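Local coordinates for Ras-associated and pleckstrin homology domains-containing protein 1 (Homo sapiens, PDB 4GN1) that mediates localized membrane signals, targets EVL and VASP to the leading edge, is implicated in regulating lamellipodial dynamics and negatively regulates cell adhesion, at residues A[48-53]-A[57-62]; A[79-84]-A[209-214]; A[136-141]-A[229-234]; A[151-156]-A[160-165]. All blocks are in the same frame, centred on the assembly; numbering follows the deposited sequence.

Contact 1 of 4, residues A[48-53]-A[57-62]; sequences SLVETV and QMERIF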
# COMPACT_ATOMS: atom_id res chain seq x y z
N SER A 48 1.25 12.86 3.27
CA SER A 48 1.56 11.48 3.55
C SER A 48 2.99 11.31 4.03
O SER A 48 3.86 12.13 3.75
CB SER A 48 1.36 10.65 2.28
OG SER A 48 0.01 10.71 1.82
N LEU A 49 3.22 10.24 4.76
CA LEU A 49 4.56 9.88 5.12
C LEU A 49 4.83 8.59 4.39
O LEU A 49 4.06 7.60 4.46
CB LEU A 49 4.70 9.70 6.63
CG LEU A 49 6.12 9.74 7.18
CD1 LEU A 49 6.81 11.11 7.04
CD2 LEU A 49 6.10 9.32 8.64
N VAL A 50 5.93 8.61 3.66
CA VAL A 50 6.29 7.55 2.76
C VAL A 50 7.66 7.02 3.20
O VAL A 50 8.55 7.82 3.52
CB VAL A 50 6.39 8.13 1.33
CG1 VAL A 50 6.85 7.07 0.33
CG2 VAL A 50 5.07 8.78 0.91
N GLU A 51 7.82 5.69 3.24
CA GLU A 51 9.16 5.10 3.47
C GLU A 51 9.66 4.45 2.20
O GLU A 51 8.87 3.88 1.45
CB GLU A 51 9.18 4.11 4.66
CG GLU A 51 8.48 2.77 4.45
CD GLU A 51 8.54 1.85 5.67
OE1 GLU A 51 7.66 0.98 5.80
OE2 GLU A 51 9.44 1.98 6.51
N THR A 52 10.96 4.59 1.93
CA THR A 52 11.56 3.78 0.89
C THR A 52 12.29 2.63 1.57
O THR A 52 12.82 2.80 2.68
CB THR A 52 12.57 4.55 -0.02
OG1 THR A 52 13.74 4.92 0.74
CG2 THR A 52 11.92 5.78 -0.69
N VAL A 53 12.28 1.45 0.94
CA VAL A 53 13.16 0.36 1.34
C VAL A 53 14.27 0.34 0.33
O VAL A 53 14.09 -0.03 -0.83
CB VAL A 53 12.44 -1.00 1.46
CG1 VAL A 53 13.43 -2.06 1.91
CG2 VAL A 53 11.32 -0.91 2.49
N GLN A 57 14.53 -0.96 -3.58
CA GLN A 57 14.04 0.06 -4.51
C GLN A 57 12.50 0.07 -4.61
O GLN A 57 11.92 -0.00 -5.69
CB GLN A 57 14.73 -0.10 -5.88
CG GLN A 57 14.92 1.19 -6.65
CD GLN A 57 15.62 0.97 -7.99
OE1 GLN A 57 16.83 0.75 -8.04
NE2 GLN A 57 14.86 1.04 -9.09
N MET A 58 11.84 0.18 -3.47
CA MET A 58 10.39 0.25 -3.45
C MET A 58 9.93 1.21 -2.35
O MET A 58 10.74 1.71 -1.56
CB MET A 58 9.81 -1.17 -3.27
CG MET A 58 10.25 -1.81 -1.96
SD MET A 58 9.63 -3.48 -1.69
CE MET A 58 10.85 -4.42 -2.61
N GLU A 59 8.63 1.46 -2.25
CA GLU A 59 8.19 2.42 -1.25
C GLU A 59 6.74 2.19 -0.86
O GLU A 59 5.97 1.67 -1.65
CB GLU A 59 8.35 3.84 -1.78
CG GLU A 59 7.40 4.15 -2.92
CD GLU A 59 7.39 5.61 -3.33
OE1 GLU A 59 8.47 6.28 -3.25
OE2 GLU A 59 6.29 6.07 -3.77
N ARG A 60 6.37 2.58 0.36
CA ARG A 60 4.96 2.56 0.71
C ARG A 60 4.55 3.79 1.49
O ARG A 60 5.37 4.40 2.20
CB ARG A 60 4.58 1.28 1.47
CG ARG A 60 5.19 1.08 2.86
CD ARG A 60 4.61 -0.17 3.57
NE ARG A 60 4.92 -0.16 5.00
CZ ARG A 60 4.03 0.11 5.97
NH1 ARG A 60 2.76 0.38 5.68
NH2 ARG A 60 4.41 0.11 7.24
N ILE A 61 3.29 4.16 1.33
CA ILE A 61 2.69 5.16 2.17
C ILE A 61 2.21 4.45 3.43
O ILE A 61 1.42 3.52 3.35
CB ILE A 61 1.51 5.84 1.45
CG1 ILE A 61 1.97 6.43 0.13
CG2 ILE A 61 0.84 6.89 2.35
CD1 ILE A 61 0.90 6.43 -0.94
N PHE A 62 2.72 4.86 4.58
CA PHE A 62 2.27 4.33 5.87
C PHE A 62 0.80 4.59 6.00
O PHE A 62 0.33 5.62 5.51
CB PHE A 62 2.94 5.07 7.02
CG PHE A 62 4.38 4.74 7.20
CD1 PHE A 62 4.76 3.48 7.64
CD2 PHE A 62 5.35 5.68 6.95
CE1 PHE A 62 6.09 3.17 7.83
CE2 PHE A 62 6.69 5.38 7.15
CZ PHE A 62 7.06 4.13 7.60
O HOH W 1 0.90 8.50 5.60

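Contact 2 of 4, residues A[79-84]-A[209-214]; sequences SQNKLI and QIQKKS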
# COMPACT_ATOMS: atom_id res chain seq x y z
N SER A 79 20.61 1.10 7.80
CA SER A 79 19.59 1.31 6.79
C SER A 79 19.80 2.61 6.03
O SER A 79 20.12 3.63 6.62
CB SER A 79 18.18 1.27 7.38
OG SER A 79 17.26 1.04 6.33
N GLN A 80 19.62 2.56 4.72
CA GLN A 80 19.62 3.76 3.90
C GLN A 80 18.19 4.08 3.46
O GLN A 80 17.97 4.85 2.52
CB GLN A 80 20.48 3.54 2.65
CG GLN A 80 21.79 2.83 2.88
CD GLN A 80 22.71 2.99 1.68
OE1 GLN A 80 23.01 4.12 1.28
NE2 GLN A 80 23.16 1.88 1.11
N ASN A 81 17.23 3.47 4.15
CA ASN A 81 15.82 3.81 3.99
C ASN A 81 15.58 5.30 4.26
O ASN A 81 16.23 5.90 5.11
CB ASN A 81 14.97 2.98 4.96
CG ASN A 81 14.95 1.50 4.60
OD1 ASN A 81 15.44 1.09 3.54
ND2 ASN A 81 14.35 0.70 5.48
N LYS A 82 14.64 5.89 3.53
CA LYS A 82 14.29 7.29 3.74
C LYS A 82 12.83 7.44 4.15
O LYS A 82 11.96 6.61 3.81
CB LYS A 82 14.52 8.09 2.46
CG LYS A 82 15.94 8.09 1.96
CD LYS A 82 16.05 8.99 0.73
CE LYS A 82 17.50 9.18 0.29
NZ LYS A 82 17.56 9.91 -1.02
N LEU A 83 12.56 8.50 4.89
CA LEU A 83 11.22 8.93 5.16
C LEU A 83 10.97 10.11 4.26
O LEU A 83 11.87 10.95 4.07
CB LEU A 83 11.08 9.32 6.62
CG LEU A 83 10.38 8.39 7.62
CD1 LEU A 83 10.42 6.91 7.24
CD2 LEU A 83 10.87 8.60 9.04
N ILE A 84 9.78 10.17 3.69
CA ILE A 84 9.43 11.25 2.79
C ILE A 84 8.05 11.81 3.11
O ILE A 84 7.05 11.09 3.15
CB ILE A 84 9.49 10.81 1.31
CG1 ILE A 84 10.75 10.00 1.02
CG2 ILE A 84 9.43 12.04 0.40
CD1 ILE A 84 10.98 9.65 -0.44
N GLN A 209 9.85 -6.98 8.43
CA GLN A 209 11.22 -7.19 8.94
C GLN A 209 12.29 -7.51 7.90
O GLN A 209 13.48 -7.43 8.21
CB GLN A 209 11.24 -8.24 10.06
CG GLN A 209 10.50 -7.76 11.30
CD GLN A 209 10.75 -8.59 12.54
OE1 GLN A 209 9.93 -9.42 12.90
NE2 GLN A 209 11.88 -8.37 13.20
N ILE A 210 11.89 -7.90 6.70
CA ILE A 210 12.84 -8.19 5.64
C ILE A 210 13.28 -6.87 5.00
O ILE A 210 12.46 -6.04 4.62
CB ILE A 210 12.25 -9.15 4.61
CG1 ILE A 210 12.20 -10.55 5.21
CG2 ILE A 210 13.04 -9.12 3.32
CD1 ILE A 210 11.35 -11.53 4.43
N GLN A 211 14.59 -6.69 4.89
CA GLN A 211 15.17 -5.41 4.51
C GLN A 211 16.17 -5.52 3.37
O GLN A 211 16.68 -4.52 2.91
CB GLN A 211 15.82 -4.73 5.73
CG GLN A 211 14.83 -4.26 6.79
CD GLN A 211 13.98 -3.10 6.30
OE1 GLN A 211 14.50 -2.11 5.77
NE2 GLN A 211 12.65 -3.23 6.45
N LYS A 212 16.45 -6.75 2.93
CA LYS A 212 17.35 -6.99 1.80
C LYS A 212 16.82 -8.14 0.95
O LYS A 212 15.69 -8.60 1.17
CB LYS A 212 18.79 -7.26 2.27
CG LYS A 212 18.92 -8.36 3.30
CD LYS A 212 20.36 -8.76 3.56
CE LYS A 212 20.41 -10.00 4.46
NZ LYS A 212 21.61 -10.86 4.22
N LYS A 213 17.62 -8.60 -0.01
CA LYS A 213 17.15 -9.55 -1.03
C LYS A 213 16.67 -10.82 -0.36
O LYS A 213 17.36 -11.40 0.49
CB LYS A 213 18.24 -9.88 -2.07
CG LYS A 213 18.73 -8.70 -2.91
CD LYS A 213 17.89 -8.45 -4.17
CE LYS A 213 18.47 -7.33 -5.02
NZ LYS A 213 18.27 -5.97 -4.43
N SER A 214 15.48 -11.25 -0.73
CA SER A 214 14.92 -12.45 -0.16
C SER A 214 13.94 -13.05 -1.16
O SER A 214 13.21 -12.31 -1.85
CB SER A 214 14.24 -12.17 1.20
OG SER A 214 13.84 -13.37 1.86
O HOH W 2 16.82 -1.57 6.53
O HOH W 3 17.10 -1.19 2.61

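Contact 3 of 4, residues A[136-141]-A[229-234]; sequences GVLWLK and HQWVNG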
# COMPACT_ATOMS: atom_id res chain seq x y z
N GLY A 136 -7.94 -11.28 -11.82
CA GLY A 136 -7.33 -10.86 -13.07
C GLY A 136 -6.02 -11.57 -13.27
O GLY A 136 -5.51 -12.18 -12.33
N VAL A 137 -5.50 -11.51 -14.49
CA VAL A 137 -4.19 -12.06 -14.76
C VAL A 137 -3.17 -10.99 -14.39
O VAL A 137 -3.48 -9.79 -14.43
CB VAL A 137 -4.07 -12.60 -16.21
CG1 VAL A 137 -2.65 -13.06 -16.52
CG2 VAL A 137 -5.01 -13.79 -16.41
N LEU A 138 -2.00 -11.43 -13.94
CA LEU A 138 -0.91 -10.53 -13.52
C LEU A 138 0.41 -11.24 -13.75
O LEU A 138 0.45 -12.47 -13.87
CB LEU A 138 -1.04 -10.17 -12.04
CG LEU A 138 -2.18 -9.27 -11.56
CD1 LEU A 138 -2.21 -9.21 -10.04
CD2 LEU A 138 -2.01 -7.87 -12.11
N TRP A 139 1.49 -10.48 -13.83
CA TRP A 139 2.84 -11.07 -13.93
C TRP A 139 3.46 -11.32 -12.57
O TRP A 139 3.42 -10.45 -11.68
CB TRP A 139 3.78 -10.17 -14.72
CG TRP A 139 3.33 -9.71 -16.08
CD1 TRP A 139 2.57 -8.58 -16.40
CD2 TRP A 139 3.67 -10.31 -17.38
NE1 TRP A 139 2.40 -8.46 -17.76
CE2 TRP A 139 3.03 -9.46 -18.41
CE3 TRP A 139 4.40 -11.43 -17.79
CZ2 TRP A 139 3.13 -9.75 -19.77
CZ3 TRP A 139 4.50 -11.71 -19.17
CH2 TRP A 139 3.88 -10.89 -20.13
N LEU A 140 4.07 -12.50 -12.41
CA LEU A 140 4.79 -12.88 -11.21
C LEU A 140 6.25 -13.13 -11.53
O LEU A 140 6.57 -14.08 -12.22
CB LEU A 140 4.19 -14.15 -10.59
CG LEU A 140 4.92 -14.77 -9.39
CD1 LEU A 140 4.85 -13.84 -8.18
CD2 LEU A 140 4.35 -16.14 -9.02
N LYS A 141 7.13 -12.29 -11.00
CA LYS A 141 8.57 -12.56 -11.08
C LYS A 141 8.97 -13.96 -10.52
O LYS A 141 8.50 -14.40 -9.47
CB LYS A 141 9.37 -11.44 -10.39
CG LYS A 141 10.85 -11.46 -10.73
CD LYS A 141 11.66 -10.32 -10.10
CE LYS A 141 12.35 -10.73 -8.80
NZ LYS A 141 13.33 -11.84 -8.98
N HIS A 229 -3.83 0.11 -9.22
CA HIS A 229 -4.59 0.79 -8.17
C HIS A 229 -5.64 -0.07 -7.53
O HIS A 229 -5.78 -0.09 -6.29
CB HIS A 229 -5.17 2.12 -8.66
CG HIS A 229 -4.11 3.20 -8.87
ND1 HIS A 229 -4.30 4.26 -9.68
CD2 HIS A 229 -2.81 3.31 -8.37
CE1 HIS A 229 -3.20 5.03 -9.68
NE2 HIS A 229 -2.29 4.44 -8.88
N GLN A 230 -6.37 -0.82 -8.34
CA GLN A 230 -7.38 -1.72 -7.80
C GLN A 230 -6.75 -2.76 -6.87
O GLN A 230 -7.22 -2.97 -5.74
CB GLN A 230 -8.17 -2.36 -8.94
CG GLN A 230 -9.16 -1.40 -9.59
CD GLN A 230 -9.90 -1.96 -10.81
OE1 GLN A 230 -10.27 -1.21 -11.71
NE2 GLN A 230 -10.11 -3.27 -10.84
N TRP A 231 -5.65 -3.37 -7.31
CA TRP A 231 -4.99 -4.42 -6.52
C TRP A 231 -4.42 -3.96 -5.20
O TRP A 231 -4.65 -4.61 -4.15
CB TRP A 231 -3.94 -5.16 -7.34
CG TRP A 231 -4.54 -6.30 -8.14
CD1 TRP A 231 -4.84 -6.32 -9.49
CD2 TRP A 231 -4.93 -7.61 -7.64
NE1 TRP A 231 -5.36 -7.52 -9.85
CE2 TRP A 231 -5.45 -8.34 -8.79
CE3 TRP A 231 -4.90 -8.23 -6.40
CZ2 TRP A 231 -5.93 -9.63 -8.69
CZ3 TRP A 231 -5.38 -9.55 -6.31
CH2 TRP A 231 -5.88 -10.23 -7.43
N VAL A 232 -3.67 -2.86 -5.23
CA VAL A 232 -3.15 -2.22 -4.03
C VAL A 232 -4.28 -1.80 -3.08
O VAL A 232 -4.23 -2.11 -1.90
CB VAL A 232 -2.25 -1.01 -4.37
CG1 VAL A 232 -1.80 -0.29 -3.11
CG2 VAL A 232 -1.04 -1.45 -5.17
N ASN A 233 -5.32 -1.14 -3.59
CA ASN A 233 -6.40 -0.78 -2.68
C ASN A 233 -7.10 -2.00 -2.08
O ASN A 233 -7.33 -2.07 -0.85
CB ASN A 233 -7.37 0.22 -3.32
CG ASN A 233 -6.78 1.62 -3.36
OD1 ASN A 233 -6.57 2.24 -2.32
ND2 ASN A 233 -6.48 2.12 -4.56
N GLY A 234 -7.38 -2.97 -2.95
CA GLY A 234 -8.00 -4.21 -2.51
C GLY A 234 -7.17 -4.83 -1.41
O GLY A 234 -7.65 -5.06 -0.31

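Contact 4 of 4, residues A[151-156]-A[160-165]; sequences RYFLLR and IYYVPK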
# COMPACT_ATOMS: atom_id res chain seq x y z
N ARG A 151 0.15 -15.22 -14.45
CA ARG A 151 -0.68 -16.15 -13.67
C ARG A 151 -1.97 -15.42 -13.32
O ARG A 151 -1.98 -14.19 -13.20
CB ARG A 151 -0.01 -16.60 -12.36
CG ARG A 151 1.42 -17.14 -12.41
CD ARG A 151 1.50 -18.58 -12.90
NE ARG A 151 2.85 -19.14 -12.81
CZ ARG A 151 3.33 -20.14 -13.56
NH1 ARG A 151 2.58 -20.69 -14.50
NH2 ARG A 151 4.57 -20.57 -13.39
N TYR A 152 -3.05 -16.18 -13.14
CA TYR A 152 -4.35 -15.64 -12.70
C TYR A 152 -4.44 -15.54 -11.17
O TYR A 152 -4.09 -16.50 -10.46
CB TYR A 152 -5.49 -16.52 -13.22
CG TYR A 152 -6.87 -16.11 -12.73
CD1 TYR A 152 -7.60 -15.10 -13.39
CD2 TYR A 152 -7.46 -16.73 -11.61
CE1 TYR A 152 -8.86 -14.73 -12.96
CE2 TYR A 152 -8.72 -16.37 -11.18
CZ TYR A 152 -9.41 -15.36 -11.85
OH TYR A 152 -10.67 -15.00 -11.43
N PHE A 153 -4.95 -14.41 -10.69
CA PHE A 153 -4.96 -14.09 -9.25
C PHE A 153 -6.34 -13.78 -8.72
O PHE A 153 -7.19 -13.24 -9.43
CB PHE A 153 -4.06 -12.90 -8.93
CG PHE A 153 -2.61 -13.24 -8.87
CD1 PHE A 153 -1.80 -13.11 -10.00
CD2 PHE A 153 -2.04 -13.69 -7.69
CE1 PHE A 153 -0.45 -13.43 -9.95
CE2 PHE A 153 -0.70 -14.02 -7.63
CZ PHE A 153 0.10 -13.89 -8.76
N LEU A 154 -6.52 -14.09 -7.43
CA LEU A 154 -7.80 -13.95 -6.77
C LEU A 154 -7.63 -13.54 -5.31
O LEU A 154 -7.04 -14.27 -4.49
CB LEU A 154 -8.60 -15.25 -6.89
CG LEU A 154 -10.08 -15.13 -6.56
CD1 LEU A 154 -10.94 -15.92 -7.55
CD2 LEU A 154 -10.33 -15.58 -5.12
N LEU A 155 -8.15 -12.35 -5.00
CA LEU A 155 -8.13 -11.82 -3.64
C LEU A 155 -9.39 -12.21 -2.87
O LEU A 155 -10.51 -11.85 -3.26
CB LEU A 155 -7.98 -10.29 -3.67
CG LEU A 155 -8.05 -9.55 -2.32
CD1 LEU A 155 -6.73 -9.67 -1.55
CD2 LEU A 155 -8.44 -8.09 -2.53
N ARG A 156 -9.18 -12.99 -1.81
CA ARG A 156 -10.18 -13.31 -0.78
C ARG A 156 -9.81 -12.56 0.50
O ARG A 156 -8.65 -12.18 0.68
CB ARG A 156 -10.17 -14.80 -0.47
CG ARG A 156 -10.66 -15.71 -1.58
CD ARG A 156 -10.89 -17.12 -1.06
NE ARG A 156 -11.30 -18.04 -2.12
CZ ARG A 156 -10.52 -18.96 -2.69
NH1 ARG A 156 -9.26 -19.12 -2.31
NH2 ARG A 156 -11.02 -19.75 -3.64
N ILE A 160 -4.15 -13.67 -0.70
CA ILE A 160 -4.09 -13.77 -2.14
C ILE A 160 -3.90 -15.23 -2.47
O ILE A 160 -3.19 -15.94 -1.76
CB ILE A 160 -2.93 -12.95 -2.71
CG1 ILE A 160 -3.02 -11.49 -2.21
CG2 ILE A 160 -2.89 -13.02 -4.23
CD1 ILE A 160 -1.96 -10.55 -2.74
N TYR A 161 -4.56 -15.65 -3.55
CA TYR A 161 -4.49 -17.00 -4.12
C TYR A 161 -4.15 -16.91 -5.59
O TYR A 161 -4.33 -15.85 -6.21
CB TYR A 161 -5.83 -17.71 -3.99
CG TYR A 161 -6.19 -18.00 -2.58
CD1 TYR A 161 -5.97 -19.26 -2.03
CD2 TYR A 161 -6.72 -17.00 -1.78
CE1 TYR A 161 -6.29 -19.51 -0.71
CE2 TYR A 161 -7.03 -17.24 -0.46
CZ TYR A 161 -6.82 -18.49 0.06
OH TYR A 161 -7.14 -18.69 1.37
N TYR A 162 -3.70 -18.03 -6.15
CA TYR A 162 -3.34 -18.08 -7.56
C TYR A 162 -3.30 -19.51 -8.04
O TYR A 162 -3.35 -20.45 -7.26
CB TYR A 162 -2.00 -17.38 -7.82
CG TYR A 162 -0.74 -18.20 -7.54
CD1 TYR A 162 0.34 -18.16 -8.42
CD2 TYR A 162 -0.63 -19.01 -6.40
CE1 TYR A 162 1.49 -18.89 -8.18
CE2 TYR A 162 0.52 -19.75 -6.15
CZ TYR A 162 1.58 -19.68 -7.04
OH TYR A 162 2.71 -20.40 -6.79
N VAL A 163 -3.21 -19.64 -9.35
CA VAL A 163 -3.11 -20.92 -10.01
C VAL A 163 -1.67 -21.00 -10.51
O VAL A 163 -1.26 -20.18 -11.34
CB VAL A 163 -4.10 -21.00 -11.18
CG1 VAL A 163 -4.14 -22.41 -11.75
CG2 VAL A 163 -5.48 -20.56 -10.72
N PRO A 164 -0.88 -21.94 -9.97
CA PRO A 164 0.50 -22.12 -10.44
C PRO A 164 0.62 -22.77 -11.83
O PRO A 164 1.68 -22.67 -12.46
CB PRO A 164 1.12 -23.01 -9.36
CG PRO A 164 -0.02 -23.76 -8.78
CD PRO A 164 -1.18 -22.80 -8.81
N LYS A 165 -0.45 -23.41 -12.32
CA LYS A 165 -0.44 -24.09 -13.62
C LYS A 165 -1.01 -23.18 -14.72
O LYS A 165 -2.20 -22.84 -14.68
CB LYS A 165 -1.29 -25.38 -13.54
CG LYS A 165 -0.80 -26.62 -14.30
CD LYS A 165 -0.47 -26.39 -15.78
CE LYS A 165 -1.68 -26.06 -16.65
NZ LYS A 165 -2.57 -27.24 -16.82
O HOH W 4 -2.34 -19.03 -13.57

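Contact 1 of 4, residues A[48-53]-A[57-62]
The Phe62 ring lies obliquely against the 48-53 strand, its plane turned 43° from the carboxylate of Glu51, whose CD comes within 3.3 Å of Phe62 CZ. On the side of the ring toward Leu49, Phe62 CD2 meets Leu49 CD2 at 4.1 Å, and helices 28-39 and 68-72 cover both residues. The second flat pair is Glu51 with Arg60: their carboxylate and guanidinium planes are 62° apart. Arg60 NE reaches Glu51 OE1 at 3.1 Å in a salt bridge whose hydrogen bond is bent and weak. Antiparallel pairing places both residues on one face of the sheet, and matching first torsions, CG between the backbone N and the carbonyl carbon, let the extended chains run alongside each other. The charges have further partners, Trp75 for Glu51 OE2 and Glu66 for Arg60 NH1, while a malonate ion, probably from the crystallisation liquor, accepts a bond from Arg60 NH2. On the face that carries Val50, Thr52, Glu59 and Ile61, Val50 CG2 lies 4.0 Å from Ile61 CG1, and Glu59 turns its carboxylate to Arg88. Backbone bonds join Glu51 N to Arg60 O (3.0 Å) and Val53 N to Met58 O (2.9 Å). At the turn Gln57 and Met58 both face Val53, a G1 beta bulge closing an antiparallel beta hairpin within the ubiquitin-like Ras-associating domain.

Contact 2 of 4, residues A[79-84]-A[209-214]
Gln211 OE1 accepts a hydrogen bond from the side-chain amide of Asn81, the Asn81 ND2 to Gln211 OE1 distance being 2.8 Å and the N-H...O angle 153°. The acceptor lies close to the amide plane of Asn81, whereas ND2 stands tilted 20° from the carbonyl plane of Gln211; the two amides are themselves turned 65° apart, so they meet obliquely through one N-H and one oxygen. Water 2, modelled very close to the same Gln211 OE1, is a second partner of that oxygen and is also hydrogen-bonded to Ser79 OG, 2.7 Å away. Gln211 can present its oxygen here because its chain bends at chi2, and its NE2 is held by the carbonyl of Pro208, which fixes which end of the amide faces Asn81. Asn81 comes from the Ras-associating domain, just ahead of strand 83-87, and Gln211 from the loop between strands 202-206 and 218-221 of the PH domain, so this small polar contact bridges the two domains. Asn81 is set in place by an ST turn, in which Ser79 OG accepts from Asn81 N at 3.3 Å, and by Ser54 N, which bonds to Asn81 OD1. Water 3 adds a second bridge: it donates to Asn81 OD1 at 3.0 Å and more weakly to Gln211 O. Val53 of strand 47-53 packs against both the Asn81 and the Gln211 side chains.

Contact 3 of 4, residues A[136-141]-A[229-234]
Leu138 CD1 rests over one face of the Trp231 indole, 3.7 Å from the centroid of the five-membered ring and 17° off the ring normal, a CH-pi contact. The methyl carbon stands 3.5 Å above the plane, displaced toward the rim, and is equally near Trp231 NE1 and CE2 at 3.6 Å. Leu138 CD2 approaches the same ring less closely, lying 4.1 Å from Trp231 NE1. With CG anti to the carbonyl carbon (chi1 -70°), Leu138 reaches from its strand to the helix, although the two backbones stay well apart. Gly136 meets the indole at its edge, where Gly136 N comes 4.1 Å from Trp231 CZ2 near the ring plane. No hydrogen bond crosses between the segments, and the buried contact rests on van der Waals and CH-pi packing. Around it, Phe153 of strand 148-156 touches both Leu138 and Trp231, extending the apolar cluster, and Cys222 adds a contact to Leu138. On the helix, His229 O accepts from Asn233 N and from Asn233 ND2, each at 2.9 Å, the two donors reaching it from opposite faces of its carbonyl plane. Trp231 thus projects from helix 225-240 onto the face of strand 135-141 that carries Leu138, the C-terminal helix of the PH domain capping its beta barrel, as is usual in pleckstrin homology domains.

Contact 4 of 4, residues A[151-156]-A[160-165]
Arg156 lays one end of its guanidinium over the face of the Tyr161 ring, NH1 standing 3.1 Å above the centre of the ring plane. The CZ atom is 4.3 Å from the ring centroid and nearly on its normal, a cation-pi contact, but the guanidinium and ring planes are 75° apart, so the group meets the ring with NH1 leading and does not stack flat. An extended chain from CG to NE carries the charge across to the tyrosine, whose OH bonds to Ser158. On the sheet face of Phe153 and Tyr162 the rings run side by side with planes 20° apart, yet they are slid so far that they barely overlap. It is Tyr162 CB that sits over the Phe153 ring, 4.0 Å from its centroid. Ile160 CG2 comes to the ring edge, 3.6 Å from Phe153 CD2, and Phe177 meets both the Phe153 and Tyr162 rings edge-to-face. The backbones are paired by Leu154 N to Tyr161 O at 3.1 Å and the reciprocal Tyr161 N to Leu154 O at 3.0 Å. Farther along, water 4 links Tyr152 N to Val163 O. Tyr161, experimentally a target of ABL1 but unphosphorylated here, thus lies on an antiparallel beta hairpin of the PH domain, strands 148-156 and 159-162.

In the fold
Along the chain contact 1 comes first, within the Ras-associating domain, and closes before the others open. Contact 2 then spans from that domain to the PH domain; its segments alternate with those of contact 3, 22 Å away between centres, and contact 4 is nested inside both. Contacts 1 and 2 have centres 10 Å apart and meet where strand 47-53 pairs with 83-87. Contacts 3 and 4, likewise 10 Å apart, meet where strands 135-141 and 148-156 pair as neighbours. Contacts 1 and 4 lie 26 Å apart. The domains are joined chiefly by strand 58-61 of contact 1 pairing with strand 184-188, to which contact 2 probably adds a small polar link.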